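PDB 3WQB: aeromonas extracellular serine protease, which cleaves peptide bonds after paired basic residues, one of them lysine, as a calcium-binding, kexin- and furin-like secreted serine protease and probable virulence factor. Local coordinates for residues H376-V381 against V393-W399; Y383-K389 against D454-S458; L481-L486 against T525-R529; S514-Q518 against T572-R577. The protein carries 1 engineered substitution. The contacts are given in a common frame with arbitrary orientation. Numbering follows the deposited sequence.

Contact 1 (H376-V381 against V393-W399); sequences HQPVMV and VKGLEGW
Two antiparallel strands, 379-384 and 390-396, form a beta hairpin, and this contact is its open end, where the chain runs on into loops at 376-378 and 397-399. The segments run 164° apart. Val381 and Val393 make a hydrogen-bonded pair (Val381 N to Val393 O 2.7 Å, Val393 N to Val381 O 2.9 Å), and Met380 faces Lys394 in a non-hydrogen-bonded pair (CA-CA 4.5 Å). The register then slips by one. Val379 O accepts from Gly395 N (2.7 Å) and Leu396 N (3.3 Å), while Val379 N donates to Leu396 O (2.9 Å). Gly395 has phi/psi -100/-25, and a CB there would clash with Val381 CG2. Val379, Val381, Val393 and Leu396 share one face, with Val379 CB 4.3 Å from Leu396 CB; Leu239 packs on both. On the other face Met380, all chi angles m, curls its CE to 3.6 Å from Lys394 N; Lys394 NZ forms a salt bridge with Glu400. Beyond the strands, waters bridge the segments: one joins His376 NE2 and Glu397 O (2.8 Å each), another His376 O (2.7 Å) and Trp399 N (2.8 Å), a third Gln377 O (2.8 Å) and Glu397 O (3.0 Å). His376, chi1 p, sets CE1 3.3 Å from Trp399 CD1; His376 ND1 is hydrogen-bonded to Asp373 O. Two residues facing one across paired strands make this a classic beta bulge in a two-stranded hairpin.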
loop_
_atom_site.group_PDB
_atom_site.type_symbol
_atom_site.label_atom_id
_atom_site.label_comp_id
_atom_site.label_asym_id
_atom_site.label_seq_id
_atom_site.Cartn_x
_atom_site.Cartn_y
_atom_site.Cartn_z
ATOM N N HIS A 376 -13.325 14.622 -12.864
ATOM C CA HIS A 376 -14.113 13.761 -11.975
ATOM C C HIS A 376 -14.583 14.549 -10.752
ATOM O O HIS A 376 -13.855 15.377 -10.209
ATOM C CB HIS A 376 -13.392 12.450 -11.624
ATOM C CG HIS A 376 -12.312 12.583 -10.592
ATOM N ND1 HIS A 376 -11.042 13.029 -10.892
ATOM C CD2 HIS A 376 -12.305 12.291 -9.269
ATOM C CE1 HIS A 376 -10.304 13.028 -9.794
ATOM N NE2 HIS A 376 -11.045 12.576 -8.796
ATOM N N GLN A 377 -15.813 14.293 -10.345
ATOM C CA GLN A 377 -16.488 15.133 -9.369
ATOM C C GLN A 377 -16.192 14.694 -7.950
ATOM O O GLN A 377 -15.965 13.507 -7.707
ATOM C CB GLN A 377 -18.006 15.069 -9.594
ATOM C CG GLN A 377 -18.489 15.668 -10.915
ATOM C CD GLN A 377 -18.380 17.183 -10.970
ATOM O OE1 GLN A 377 -18.472 17.872 -9.948
ATOM N NE2 GLN A 377 -18.179 17.714 -12.172
ATOM N N PRO A 378 -16.213 15.644 -6.999
ATOM C CA PRO A 378 -16.174 15.218 -5.597
ATOM C C PRO A 378 -17.415 14.380 -5.264
ATOM O O PRO A 378 -18.455 14.507 -5.920
ATOM C CB PRO A 378 -16.193 16.544 -4.821
ATOM C CG PRO A 378 -16.801 17.513 -5.757
ATOM C CD PRO A 378 -16.390 17.101 -7.131
ATOM N N VAL A 379 -17.299 13.538 -4.247
ATOM C CA VAL A 379 -18.423 12.741 -3.789
ATOM C C VAL A 379 -18.998 13.381 -2.533
ATOM O O VAL A 379 -18.294 13.563 -1.536
ATOM C CB VAL A 379 -18.008 11.288 -3.506
ATOM C CG1 VAL A 379 -19.214 10.480 -3.041
ATOM C CG2 VAL A 379 -17.374 10.661 -4.746
ATOM N N MET A 380 -20.280 13.721 -2.587
ATOM C CA MET A 380 -20.941 14.437 -1.507
ATOM C C MET A 380 -21.722 13.492 -0.605
ATOM O O MET A 380 -22.174 12.430 -1.029
ATOM C CB MET A 380 -21.883 15.500 -2.080
ATOM C CG MET A 380 -21.235 16.431 -3.093
ATOM S SD MET A 380 -19.790 17.311 -2.459
ATOM C CE MET A 380 -20.591 18.469 -1.350
ATOM N N VAL A 381 -21.857 13.897 0.652
ATOM C CA VAL A 381 -22.637 13.168 1.639
ATOM C C VAL A 381 -23.725 14.097 2.140
ATOM O O VAL A 381 -23.441 15.222 2.558
ATOM C CB VAL A 381 -21.761 12.719 2.832
ATOM C CG1 VAL A 381 -22.605 12.070 3.928
ATOM C CG2 VAL A 381 -20.657 11.769 2.366
ATOM N N VAL A 393 -22.023 17.724 2.364
ATOM C CA VAL A 393 -20.595 17.894 2.631
ATOM C C VAL A 393 -19.750 16.993 1.755
ATOM O O VAL A 393 -20.158 15.897 1.401
ATOM C CB VAL A 393 -20.242 17.669 4.124
ATOM C CG1 VAL A 393 -21.005 18.664 5.012
ATOM C CG2 VAL A 393 -20.501 16.237 4.551
ATOM N N LYS A 394 -18.565 17.475 1.399
ATOM C CA LYS A 394 -17.638 16.708 0.585
ATOM C C LYS A 394 -17.069 15.538 1.399
ATOM O O LYS A 394 -16.501 15.741 2.477
ATOM C CB LYS A 394 -16.537 17.638 0.083
ATOM C CG LYS A 394 -15.544 17.026 -0.876
ATOM C CD LYS A 394 -14.793 18.118 -1.634
ATOM C CE LYS A 394 -14.026 19.039 -0.702
ATOM N NZ LYS A 394 -13.505 20.220 -1.432
ATOM N N GLY A 395 -17.260 14.325 0.881
ATOM C CA GLY A 395 -16.764 13.093 1.506
ATOM C C GLY A 395 -15.483 12.591 0.860
ATOM O O GLY A 395 -14.703 11.861 1.486
ATOM N N LEU A 396 -15.287 12.960 -0.407
ATOM C CA LEU A 396 -14.059 12.660 -1.149
ATOM C C LEU A 396 -13.885 13.715 -2.224
ATOM O O LEU A 396 -14.811 14.022 -2.943
ATOM C CB LEU A 396 -14.101 11.269 -1.787
ATOM C CG LEU A 396 -12.777 10.777 -2.393
ATOM C CD1 LEU A 396 -11.831 10.319 -1.305
ATOM C CD2 LEU A 396 -13.011 9.660 -3.409
ATOM N N GLU A 397 -12.683 14.270 -2.328
ATOM C CA GLU A 397 -12.416 15.315 -3.304
ATOM C C GLU A 397 -12.247 14.765 -4.712
ATOM O O GLU A 397 -11.980 13.570 -4.910
ATOM C CB GLU A 397 -11.139 16.089 -2.935
ATOM C CG GLU A 397 -11.112 16.594 -1.497
ATOM C CD GLU A 397 -10.373 15.673 -0.531
ATOM O OE1 GLU A 397 -10.503 14.428 -0.617
ATOM O OE2 GLU A 397 -9.659 16.216 0.338
ATOM N N GLY A 398 -12.415 15.658 -5.685
ATOM C CA GLY A 398 -11.903 15.439 -7.028
ATOM C C GLY A 398 -10.511 16.049 -7.074
ATOM O O GLY A 398 -9.824 16.120 -6.051
ATOM N N TRP A 399 -10.082 16.512 -8.246
ATOM C CA TRP A 399 -8.804 17.218 -8.361
ATOM C C TRP A 399 -8.867 18.595 -7.728
ATOM O O TRP A 399 -9.798 19.366 -7.985
ATOM C CB TRP A 399 -8.419 17.391 -9.825
ATOM C CG TRP A 399 -7.876 16.159 -10.460
ATOM C CD1 TRP A 399 -8.525 15.332 -11.329
ATOM C CD2 TRP A 399 -6.568 15.605 -10.268
ATOM N NE1 TRP A 399 -7.699 14.302 -11.704
ATOM C CE2 TRP A 399 -6.490 14.446 -11.070
ATOM C CE3 TRP A 399 -5.445 15.989 -9.516
ATOM C CZ2 TRP A 399 -5.342 13.658 -11.135
ATOM C CZ3 TRP A 399 -4.302 15.206 -9.584
ATOM C CH2 TRP A 399 -4.259 14.048 -10.392
HETATM O O HOH W 1 -10.174 11.902 -6.241
HETATM O O HOH W 2 -11.603 16.829 -10.634
HETATM O O HOH W 3 -14.156 12.012 -6.185
#

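Contact 2 (Y383-K389 against D454-S458); sequences YTSSTGK and DVGNS. With CA (calcium ion), chain D.
Strand 379-384 ends at Thr384 and enters a type I beta turn, Ser385 to Gly388, closed by Gly388 N to Ser385 O (3.0 Å) and flanked by Ser385 N to Lys389 O (2.9 Å). Gly388 has positive phi (78°). The loop 454-458 lies against this hairpin tip, Ser385 and Val455 CA atoms 4.9 Å apart, with Val455 itself in a left-handed conformation (38/62). Every direct hydrogen bond between the segments has a side-chain donor. Tyr383, chi1 p, gives its OH to Gly456 O (2.6 Å); Ser385 OG donates to Asn457 OD1 (2.7 Å); Asn457 ND2 donates to Thr387 OG1 (3.1 Å); Lys389 NZ reaches Asn457 O (2.8 Å). Ser385 OG also accepts from Thr387 N (3.3 Å), an ST turn, and from Lys389 N (3.1 Å). One water lies 2.8 Å from Ser386 N and 2.7 Å from Val455 O; a second lies 2.6 Å from Ser386 OG and 2.7 Å from Asp454 O. Apolar packing centres on Val455, whose CB is 3.6 Å from Tyr383 CD2. Asp454 OD1 binds calcium at 2.3 Å, in a site completed by Asp488, Asp553, Ala555, Asn578 and Asn579. Asn457 thus offers its amide and carbonyl to three residues of the tip, and polar bonds fasten the tip to this calcium-binding loop of the P-domain around the Val455-Tyr383 packing.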
loop_
_atom_site.group_PDB
_atom_site.type_symbol
_atom_site.label_atom_id
_atom_site.label_comp_id
_atom_site.label_asym_id
_atom_site.label_seq_id
_atom_site.Cartn_x
_atom_site.Cartn_y
_atom_site.Cartn_z
ATOM N N TYR A 383 -27.008 14.750 4.729
ATOM C CA TYR A 383 -27.695 14.392 5.965
ATOM C C TYR A 383 -28.422 15.590 6.541
ATOM O O TYR A 383 -28.204 16.718 6.116
ATOM C CB TYR A 383 -26.721 13.811 6.998
ATOM C CG TYR A 383 -25.701 14.773 7.581
ATOM C CD1 TYR A 383 -24.492 15.002 6.935
ATOM C CD2 TYR A 383 -25.934 15.421 8.795
ATOM C CE1 TYR A 383 -23.539 15.860 7.468
ATOM C CE2 TYR A 383 -24.983 16.285 9.349
ATOM C CZ TYR A 383 -23.782 16.495 8.683
ATOM O OH TYR A 383 -22.823 17.331 9.226
ATOM N N THR A 384 -29.283 15.325 7.517
ATOM C CA THR A 384 -30.006 16.369 8.216
ATOM C C THR A 384 -29.518 16.390 9.659
ATOM O O THR A 384 -29.514 15.354 10.333
ATOM C CB THR A 384 -31.531 16.107 8.147
ATOM O OG1 THR A 384 -31.930 16.009 6.775
ATOM C CG2 THR A 384 -32.335 17.222 8.826
ATOM N N SER A 385 -29.105 17.569 10.120
ATOM C CA SER A 385 -28.614 17.749 11.484
ATOM C C SER A 385 -29.742 17.688 12.517
ATOM O O SER A 385 -30.914 17.623 12.145
ATOM C CB SER A 385 -27.873 19.080 11.608
ATOM O OG SER A 385 -28.801 20.154 11.703
ATOM N N SER A 386 -29.396 17.730 13.807
ATOM C CA SER A 386 -30.406 17.693 14.876
ATOM C C SER A 386 -31.246 18.969 14.952
ATOM O O SER A 386 -32.321 18.971 15.565
ATOM C CB SER A 386 -29.773 17.392 16.239
ATOM O OG SER A 386 -29.253 16.075 16.272
ATOM N N THR A 387 -30.773 20.041 14.315
ATOM C CA THR A 387 -31.542 21.284 14.238
ATOM C C THR A 387 -32.339 21.370 12.938
ATOM O O THR A 387 -32.978 22.385 12.659
ATOM C CB THR A 387 -30.649 22.539 14.383
ATOM O OG1 THR A 387 -29.652 22.549 13.355
ATOM C CG2 THR A 387 -29.984 22.575 15.752
ATOM N N GLY A 388 -32.297 20.301 12.147
ATOM C CA GLY A 388 -33.004 20.265 10.870
ATOM C C GLY A 388 -32.306 21.021 9.748
ATOM O O GLY A 388 -32.931 21.347 8.738
ATOM N N LYS A 389 -31.016 21.312 9.919
ATOM C CA LYS A 389 -30.217 21.884 8.832
ATOM C C LYS A 389 -29.805 20.754 7.883
ATOM O O LYS A 389 -29.179 19.781 8.305
ATOM C CB LYS A 389 -28.986 22.619 9.379
ATOM C CG LYS A 389 -28.115 23.294 8.306
ATOM C CD LYS A 389 -26.994 24.137 8.901
ATOM C CE LYS A 389 -25.882 23.289 9.499
ATOM N NZ LYS A 389 -24.807 24.122 10.116
ATOM N N ASP A 454 -23.950 13.574 17.083
ATOM C CA ASP A 454 -24.533 12.852 15.961
ATOM C C ASP A 454 -24.963 13.882 14.914
ATOM O O ASP A 454 -25.406 14.978 15.271
ATOM C CB ASP A 454 -25.747 12.061 16.449
ATOM C CG ASP A 454 -26.233 11.042 15.447
ATOM O OD1 ASP A 454 -25.458 10.616 14.560
ATOM O OD2 ASP A 454 -27.414 10.640 15.561
ATOM N N VAL A 455 -24.805 13.549 13.632
ATOM C CA VAL A 455 -25.206 14.433 12.516
ATOM C C VAL A 455 -24.912 15.909 12.817
ATOM O O VAL A 455 -25.811 16.754 12.869
ATOM C CB VAL A 455 -26.692 14.194 12.046
ATOM C CG1 VAL A 455 -26.792 12.898 11.271
ATOM C CG2 VAL A 455 -27.716 14.212 13.217
ATOM N N GLY A 456 -23.630 16.217 13.005
ATOM C CA GLY A 456 -23.236 17.521 13.527
ATOM C C GLY A 456 -23.551 18.693 12.624
ATOM O O GLY A 456 -23.521 18.574 11.400
ATOM N N ASN A 457 -23.859 19.834 13.231
ATOM C CA ASN A 457 -24.058 21.067 12.479
ATOM C C ASN A 457 -22.782 21.609 11.867
ATOM O O ASN A 457 -22.823 22.313 10.858
ATOM C CB ASN A 457 -24.690 22.135 13.367
ATOM C CG ASN A 457 -26.192 22.051 13.376
ATOM O OD1 ASN A 457 -26.816 21.910 12.329
ATOM N ND2 ASN A 457 -26.783 22.148 14.556
ATOM N N SER A 458 -21.658 21.285 12.497
ATOM C CA SER A 458 -20.344 21.710 12.047
ATOM C C SER A 458 -19.336 20.724 12.620
ATOM O O SER A 458 -19.663 19.972 13.533
ATOM C CB SER A 458 -20.026 23.129 12.530
ATOM O OG SER A 458 -19.949 23.190 13.939
HETATM CA CA CA D . -24.119 9.007 13.669
HETATM O O HOH W 4 -26.875 17.954 15.060
HETATM O O HOH W 5 -26.960 15.581 17.454
#

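Contact 3 (L481-L486 against T525-R529); sequences LDHQRL and TKGLR
Strands 471-482 and 527-535 pair antiparallel in the jelly-roll beta sandwich of the proprotein-convertase P-domain, and here the pairing reaches its end. Leu481 and Leu528 form a hydrogen-bonded pair, CA atoms 5.1 Å apart, with Leu481 N to Leu528 O at 3.0 Å and Leu528 N to Leu481 O at 2.8 Å. Asp482 and Gly527 follow as a non-hydrogen-bonded pair (CA-CA 4.3 Å), and His483 N to Lys526 O (3.1 Å) adds one bond beyond the strand. Gly527, at phi/psi 162/-142, would drive a CB into Leu481 O. The segment 481-486 then bends away through Gln484 and Arg485 and brings Leu486 back over Gly527. Leu481 (chi1 p) and Leu528 (chi1 m) lie on one face, Leu481 CD2 to Leu528 CD1 3.9 Å; Leu486 adds CD2 to Leu528 CD2 at 3.9 Å and CD1 to Thr525 CG2 at 3.7 Å. Leu489 and Ile491 of strand 489-494 continue this apolar layer. His483 (chi1 t) turns its ring from the pairing and bonds through NE2 to Asp553, a calcium ligand; its ND1 accepts from Arg485 N (3.0 Å). The charges form a salt-bridge network around Asp482, chi1 m. Lys526 NZ meets its OD2 at 3.1 Å, while the guanidinium of Arg529 straddles OD1 edge-on, Asp482 OD1 lying 2.9 Å from Arg529 NH1 and 2.7 Å from Arg529 NH2.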
loop_
_atom_site.group_PDB
_atom_site.type_symbol
_atom_site.label_atom_id
_atom_site.label_comp_id
_atom_site.label_asym_id
_atom_site.label_seq_id
_atom_site.Cartn_x
_atom_site.Cartn_y
_atom_site.Cartn_z
ATOM N N LEU A 481 -10.149 9.033 19.624
ATOM C CA LEU A 481 -11.514 9.479 19.877
ATOM C C LEU A 481 -12.377 8.291 20.274
ATOM O O LEU A 481 -12.037 7.139 19.992
ATOM C CB LEU A 481 -12.099 10.218 18.656
ATOM C CG LEU A 481 -12.233 9.491 17.315
ATOM C CD1 LEU A 481 -13.487 8.617 17.281
ATOM C CD2 LEU A 481 -12.283 10.510 16.186
ATOM N N ASP A 482 -13.498 8.588 20.925
ATOM C CA ASP A 482 -14.543 7.595 21.165
ATOM C C ASP A 482 -15.742 7.891 20.291
ATOM O O ASP A 482 -16.174 9.042 20.188
ATOM C CB ASP A 482 -14.993 7.616 22.625
ATOM C CG ASP A 482 -13.938 7.092 23.584
ATOM O OD1 ASP A 482 -13.025 6.353 23.156
ATOM O OD2 ASP A 482 -14.046 7.411 24.784
ATOM N N HIS A 483 -16.272 6.849 19.659
ATOM C CA HIS A 483 -17.490 6.949 18.862
ATOM C C HIS A 483 -18.011 5.554 18.580
ATOM O O HIS A 483 -17.246 4.655 18.223
ATOM C CB HIS A 483 -17.230 7.683 17.543
ATOM C CG HIS A 483 -18.474 8.060 16.808
ATOM N ND1 HIS A 483 -19.188 7.164 16.044
ATOM C CD2 HIS A 483 -19.121 9.244 16.704
ATOM C CE1 HIS A 483 -20.238 7.773 15.521
ATOM N NE2 HIS A 483 -20.217 9.038 15.899
ATOM N N GLN A 484 -19.320 5.382 18.745
ATOM C CA GLN A 484 -19.948 4.066 18.675
ATOM C C GLN A 484 -20.189 3.511 17.261
ATOM O O GLN A 484 -20.494 2.333 17.111
ATOM C CB GLN A 484 -21.271 4.062 19.448
ATOM C CG GLN A 484 -21.152 4.279 20.945
ATOM C CD GLN A 484 -22.492 4.598 21.577
ATOM O OE1 GLN A 484 -23.316 5.317 21.000
ATOM N NE2 GLN A 484 -22.719 4.062 22.770
ATOM N N ARG A 485 -20.076 4.357 16.241
ATOM C CA ARG A 485 -20.202 3.916 14.846
ATOM C C ARG A 485 -19.175 4.619 13.959
ATOM O O ARG A 485 -19.474 5.571 13.236
ATOM C CB ARG A 485 -21.635 4.093 14.330
ATOM C CG ARG A 485 -21.848 3.477 12.956
ATOM C CD ARG A 485 -23.318 3.340 12.584
ATOM N NE ARG A 485 -23.909 4.619 12.206
ATOM C CZ ARG A 485 -24.954 4.757 11.396
ATOM N NH1 ARG A 485 -25.563 3.684 10.880
ATOM N NH2 ARG A 485 -25.391 5.978 11.101
ATOM N N LEU A 486 -17.948 4.110 14.013
ATOM C CA LEU A 486 -16.800 4.778 13.397
ATOM C C LEU A 486 -16.961 5.246 11.951
ATOM O O LEU A 486 -16.497 6.332 11.623
ATOM C CB LEU A 486 -15.517 3.945 13.542
ATOM C CG LEU A 486 -14.921 3.895 14.953
ATOM C CD1 LEU A 486 -13.885 2.793 15.044
ATOM C CD2 LEU A 486 -14.329 5.242 15.363
ATOM N N THR A 525 -13.986 -2.320 20.308
ATOM C CA THR A 525 -13.504 -1.027 19.820
ATOM C C THR A 525 -14.346 0.147 20.332
ATOM O O THR A 525 -15.517 0.290 19.973
ATOM C CB THR A 525 -13.428 -1.015 18.273
ATOM O OG1 THR A 525 -12.476 -1.996 17.841
ATOM C CG2 THR A 525 -13.017 0.358 17.745
ATOM N N LYS A 526 -13.721 0.983 21.158
ATOM C CA LYS A 526 -14.347 2.175 21.723
ATOM C C LYS A 526 -14.293 3.320 20.729
ATOM O O LYS A 526 -15.114 4.245 20.770
ATOM C CB LYS A 526 -13.611 2.600 22.991
ATOM C CG LYS A 526 -13.850 1.719 24.204
ATOM C CD LYS A 526 -13.471 2.471 25.473
ATOM C CE LYS A 526 -14.395 3.667 25.710
ATOM N NZ LYS A 526 -13.706 4.781 26.414
ATOM N N GLY A 527 -13.312 3.251 19.836
ATOM C CA GLY A 527 -13.078 4.302 18.863
ATOM C C GLY A 527 -11.684 4.175 18.283
ATOM O O GLY A 527 -11.198 3.073 18.045
ATOM N N LEU A 528 -11.041 5.310 18.061
ATOM C CA LEU A 528 -9.692 5.341 17.509
ATOM C C LEU A 528 -8.703 5.541 18.633
ATOM O O LEU A 528 -8.965 6.313 19.549
ATOM C CB LEU A 528 -9.549 6.488 16.506
ATOM C CG LEU A 528 -10.517 6.543 15.319
ATOM C CD1 LEU A 528 -10.146 7.705 14.411
ATOM C CD2 LEU A 528 -10.533 5.230 14.550
ATOM N N ARG A 529 -7.577 4.839 18.555
ATOM C CA ARG A 529 -6.495 4.981 19.526
ATOM C C ARG A 529 -5.186 5.119 18.755
ATOM O O ARG A 529 -4.666 4.131 18.222
ATOM C CB ARG A 529 -6.439 3.776 20.481
ATOM C CG ARG A 529 -7.612 3.658 21.474
ATOM C CD ARG A 529 -7.707 4.884 22.378
ATOM N NE ARG A 529 -8.763 4.784 23.387
ATOM C CZ ARG A 529 -10.026 5.162 23.199
ATOM N NH1 ARG A 529 -10.422 5.660 22.032
ATOM N NH2 ARG A 529 -10.900 5.044 24.183
#

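Contact 4 (S514-Q518 against T572-R577); sequences SLDQQ and TTLTER
Leu574 is the main side chain between helix and strand: with chi1 t and chi2 p, it points from strand 572-576 at helix 514-518, bringing CD1 to 3.4 Å from Ser514 O and CD2 to 4.1 Å from Leu515 CB. The axes cross at 117°, 8.3 Å apart at closest. Ser514 (chi1 m) sits over Glu576, its OG 3.3 Å from Glu576 CA, and one water bridges Ser514 OG and Glu576 OE1, 2.7 Å from each. The extended Gln518 (chi1 and chi2 t) carries its amide to the strand at Thr572 and Thr573. Glu576 is chi1 m and chi2 t; its carboxylate also forms salt bridges with Arg232 and Arg559. Leu515, t and p, packs on an apolar side chain of the chaperone Open reading frame 2. In the P-domain, helix 512-520 lies beside strand 571-576, outermost in an antiparallel sheet that continues through 559-565, whose Leu563 packs against Gln518 and Leu574, to strands 228-233 and 222-225 of the subtilisin-like part, the source of Arg232.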
loop_
_atom_site.group_PDB
_atom_site.type_symbol
_atom_site.label_atom_id
_atom_site.label_comp_id
_atom_site.label_asym_id
_atom_site.label_seq_id
_atom_site.Cartn_x
_atom_site.Cartn_y
_atom_site.Cartn_z
ATOM N N SER A 514 -19.970 -3.083 14.849
ATOM C CA SER A 514 -21.206 -3.781 14.522
ATOM C C SER A 514 -20.988 -5.288 14.429
ATOM O O SER A 514 -21.811 -6.071 14.915
ATOM C CB SER A 514 -21.812 -3.238 13.227
ATOM O OG SER A 514 -22.221 -1.894 13.403
ATOM N N LEU A 515 -19.867 -5.694 13.830
ATOM C CA LEU A 515 -19.554 -7.112 13.702
ATOM C C LEU A 515 -19.374 -7.749 15.076
ATOM O O LEU A 515 -19.894 -8.838 15.332
ATOM C CB LEU A 515 -18.316 -7.325 12.825
ATOM C CG LEU A 515 -17.995 -8.768 12.424
ATOM C CD1 LEU A 515 -19.130 -9.408 11.612
ATOM C CD2 LEU A 515 -16.695 -8.800 11.655
ATOM N N ASP A 516 -18.656 -7.058 15.961
ATOM C CA ASP A 516 -18.457 -7.516 17.337
ATOM C C ASP A 516 -19.777 -7.686 18.074
ATOM O O ASP A 516 -19.983 -8.696 18.743
ATOM C CB ASP A 516 -17.546 -6.562 18.109
ATOM C CG ASP A 516 -16.070 -6.877 17.932
ATOM O OD1 ASP A 516 -15.718 -7.710 17.068
ATOM O OD2 ASP A 516 -15.257 -6.280 18.670
ATOM N N GLN A 517 -20.671 -6.708 17.936
ATOM C CA GLN A 517 -21.984 -6.776 18.583
ATOM C C GLN A 517 -22.799 -7.983 18.101
ATOM O O GLN A 517 -23.384 -8.708 18.913
ATOM C CB GLN A 517 -22.757 -5.467 18.385
ATOM C CG GLN A 517 -24.078 -5.380 19.159
ATOM C CD GLN A 517 -23.918 -5.608 20.655
ATOM O OE1 GLN A 517 -24.572 -6.478 21.230
ATOM N NE2 GLN A 517 -23.048 -4.827 21.289
ATOM N N GLN A 518 -22.822 -8.202 16.786
ATOM C CA GLN A 518 -23.524 -9.341 16.190
ATOM C C GLN A 518 -22.915 -10.689 16.589
ATOM O O GLN A 518 -23.632 -11.596 17.022
ATOM C CB GLN A 518 -23.566 -9.213 14.662
ATOM C CG GLN A 518 -24.133 -10.434 13.939
ATOM C CD GLN A 518 -24.102 -10.290 12.431
ATOM O OE1 GLN A 518 -24.997 -9.687 11.834
ATOM N NE2 GLN A 518 -23.074 -10.853 11.804
ATOM N N THR A 572 -24.527 -13.375 5.286
ATOM C CA THR A 572 -25.154 -12.749 6.447
ATOM C C THR A 572 -25.313 -11.261 6.141
ATOM O O THR A 572 -24.579 -10.702 5.322
ATOM C CB THR A 572 -24.259 -12.890 7.722
ATOM O OG1 THR A 572 -23.788 -14.235 7.854
ATOM C CG2 THR A 572 -25.029 -12.513 8.991
ATOM N N THR A 573 -26.281 -10.618 6.782
ATOM C CA THR A 573 -26.352 -9.163 6.763
ATOM C C THR A 573 -25.907 -8.605 8.111
ATOM O O THR A 573 -26.317 -9.085 9.169
ATOM C CB THR A 573 -27.753 -8.644 6.368
ATOM O OG1 THR A 573 -27.994 -8.945 4.989
ATOM C CG2 THR A 573 -27.853 -7.124 6.564
ATOM N N LEU A 574 -25.035 -7.607 8.055
ATOM C CA LEU A 574 -24.611 -6.879 9.231
ATOM C C LEU A 574 -25.274 -5.514 9.169
ATOM O O LEU A 574 -25.205 -4.833 8.149
ATOM C CB LEU A 574 -23.084 -6.745 9.233
ATOM C CG LEU A 574 -22.398 -6.028 10.396
ATOM C CD1 LEU A 574 -22.587 -6.790 11.701
ATOM C CD2 LEU A 574 -20.923 -5.832 10.086
ATOM N N THR A 575 -25.943 -5.132 10.252
ATOM C CA THR A 575 -26.565 -3.820 10.340
ATOM C C THR A 575 -25.714 -2.925 11.223
ATOM O O THR A 575 -25.336 -3.309 12.335
ATOM C CB THR A 575 -28.010 -3.906 10.876
ATOM O OG1 THR A 575 -28.761 -4.800 10.046
ATOM C CG2 THR A 575 -28.681 -2.528 10.875
ATOM N N GLU A 576 -25.385 -1.746 10.699
ATOM C CA GLU A 576 -24.700 -0.735 11.483
ATOM C C GLU A 576 -25.752 0.157 12.113
ATOM O O GLU A 576 -26.425 0.923 11.416
ATOM C CB GLU A 576 -23.809 0.140 10.611
ATOM C CG GLU A 576 -22.599 -0.509 10.000
ATOM C CD GLU A 576 -21.678 0.552 9.448
ATOM O OE1 GLU A 576 -20.987 1.207 10.255
ATOM O OE2 GLU A 576 -21.670 0.753 8.216
ATOM N N ARG A 577 -25.880 0.057 13.427
ATOM C CA ARG A 577 -26.842 0.873 14.164
ATOM C C ARG A 577 -26.206 2.214 14.517
ATOM O O ARG A 577 -25.049 2.277 14.942
ATOM C CB ARG A 577 -27.292 0.144 15.429
ATOM C CG ARG A 577 -27.700 -1.305 15.197
ATOM C CD ARG A 577 -29.194 -1.445 14.949
ATOM N NE ARG A 577 -29.531 -2.704 14.283
ATOM C CZ ARG A 577 -29.619 -3.890 14.884
ATOM N NH1 ARG A 577 -29.396 -4.008 16.188
ATOM N NH2 ARG A 577 -29.934 -4.966 14.175
HETATM O O HOH W 6 -20.443 -0.054 12.633
#

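Overall arrangement
Contacts 1 and 2 share the hairpin of strands 379-384 and 390-396, with centres about 19 Å apart; they touch where Val393 CG2 packs 4.2 Å from Tyr383 CE1. At its tip, in contact 2, the hairpin packs on the calcium-binding loop 454-458 of the P-domain. Contacts 3 and 4 both lie in the P-domain, about 15 Å apart between centres; Arg485 NH1 of contact 3 lies 2.9 Å from Glu576 O of contact 4. Within each pair the segments interleave along the chain, and the first pair closes before the second opens. Contacts 2 and 3 converge on one calcium, through ligand Asp454 and through His483 bonded to ligand Asp553, while contact 4 meets the chaperone.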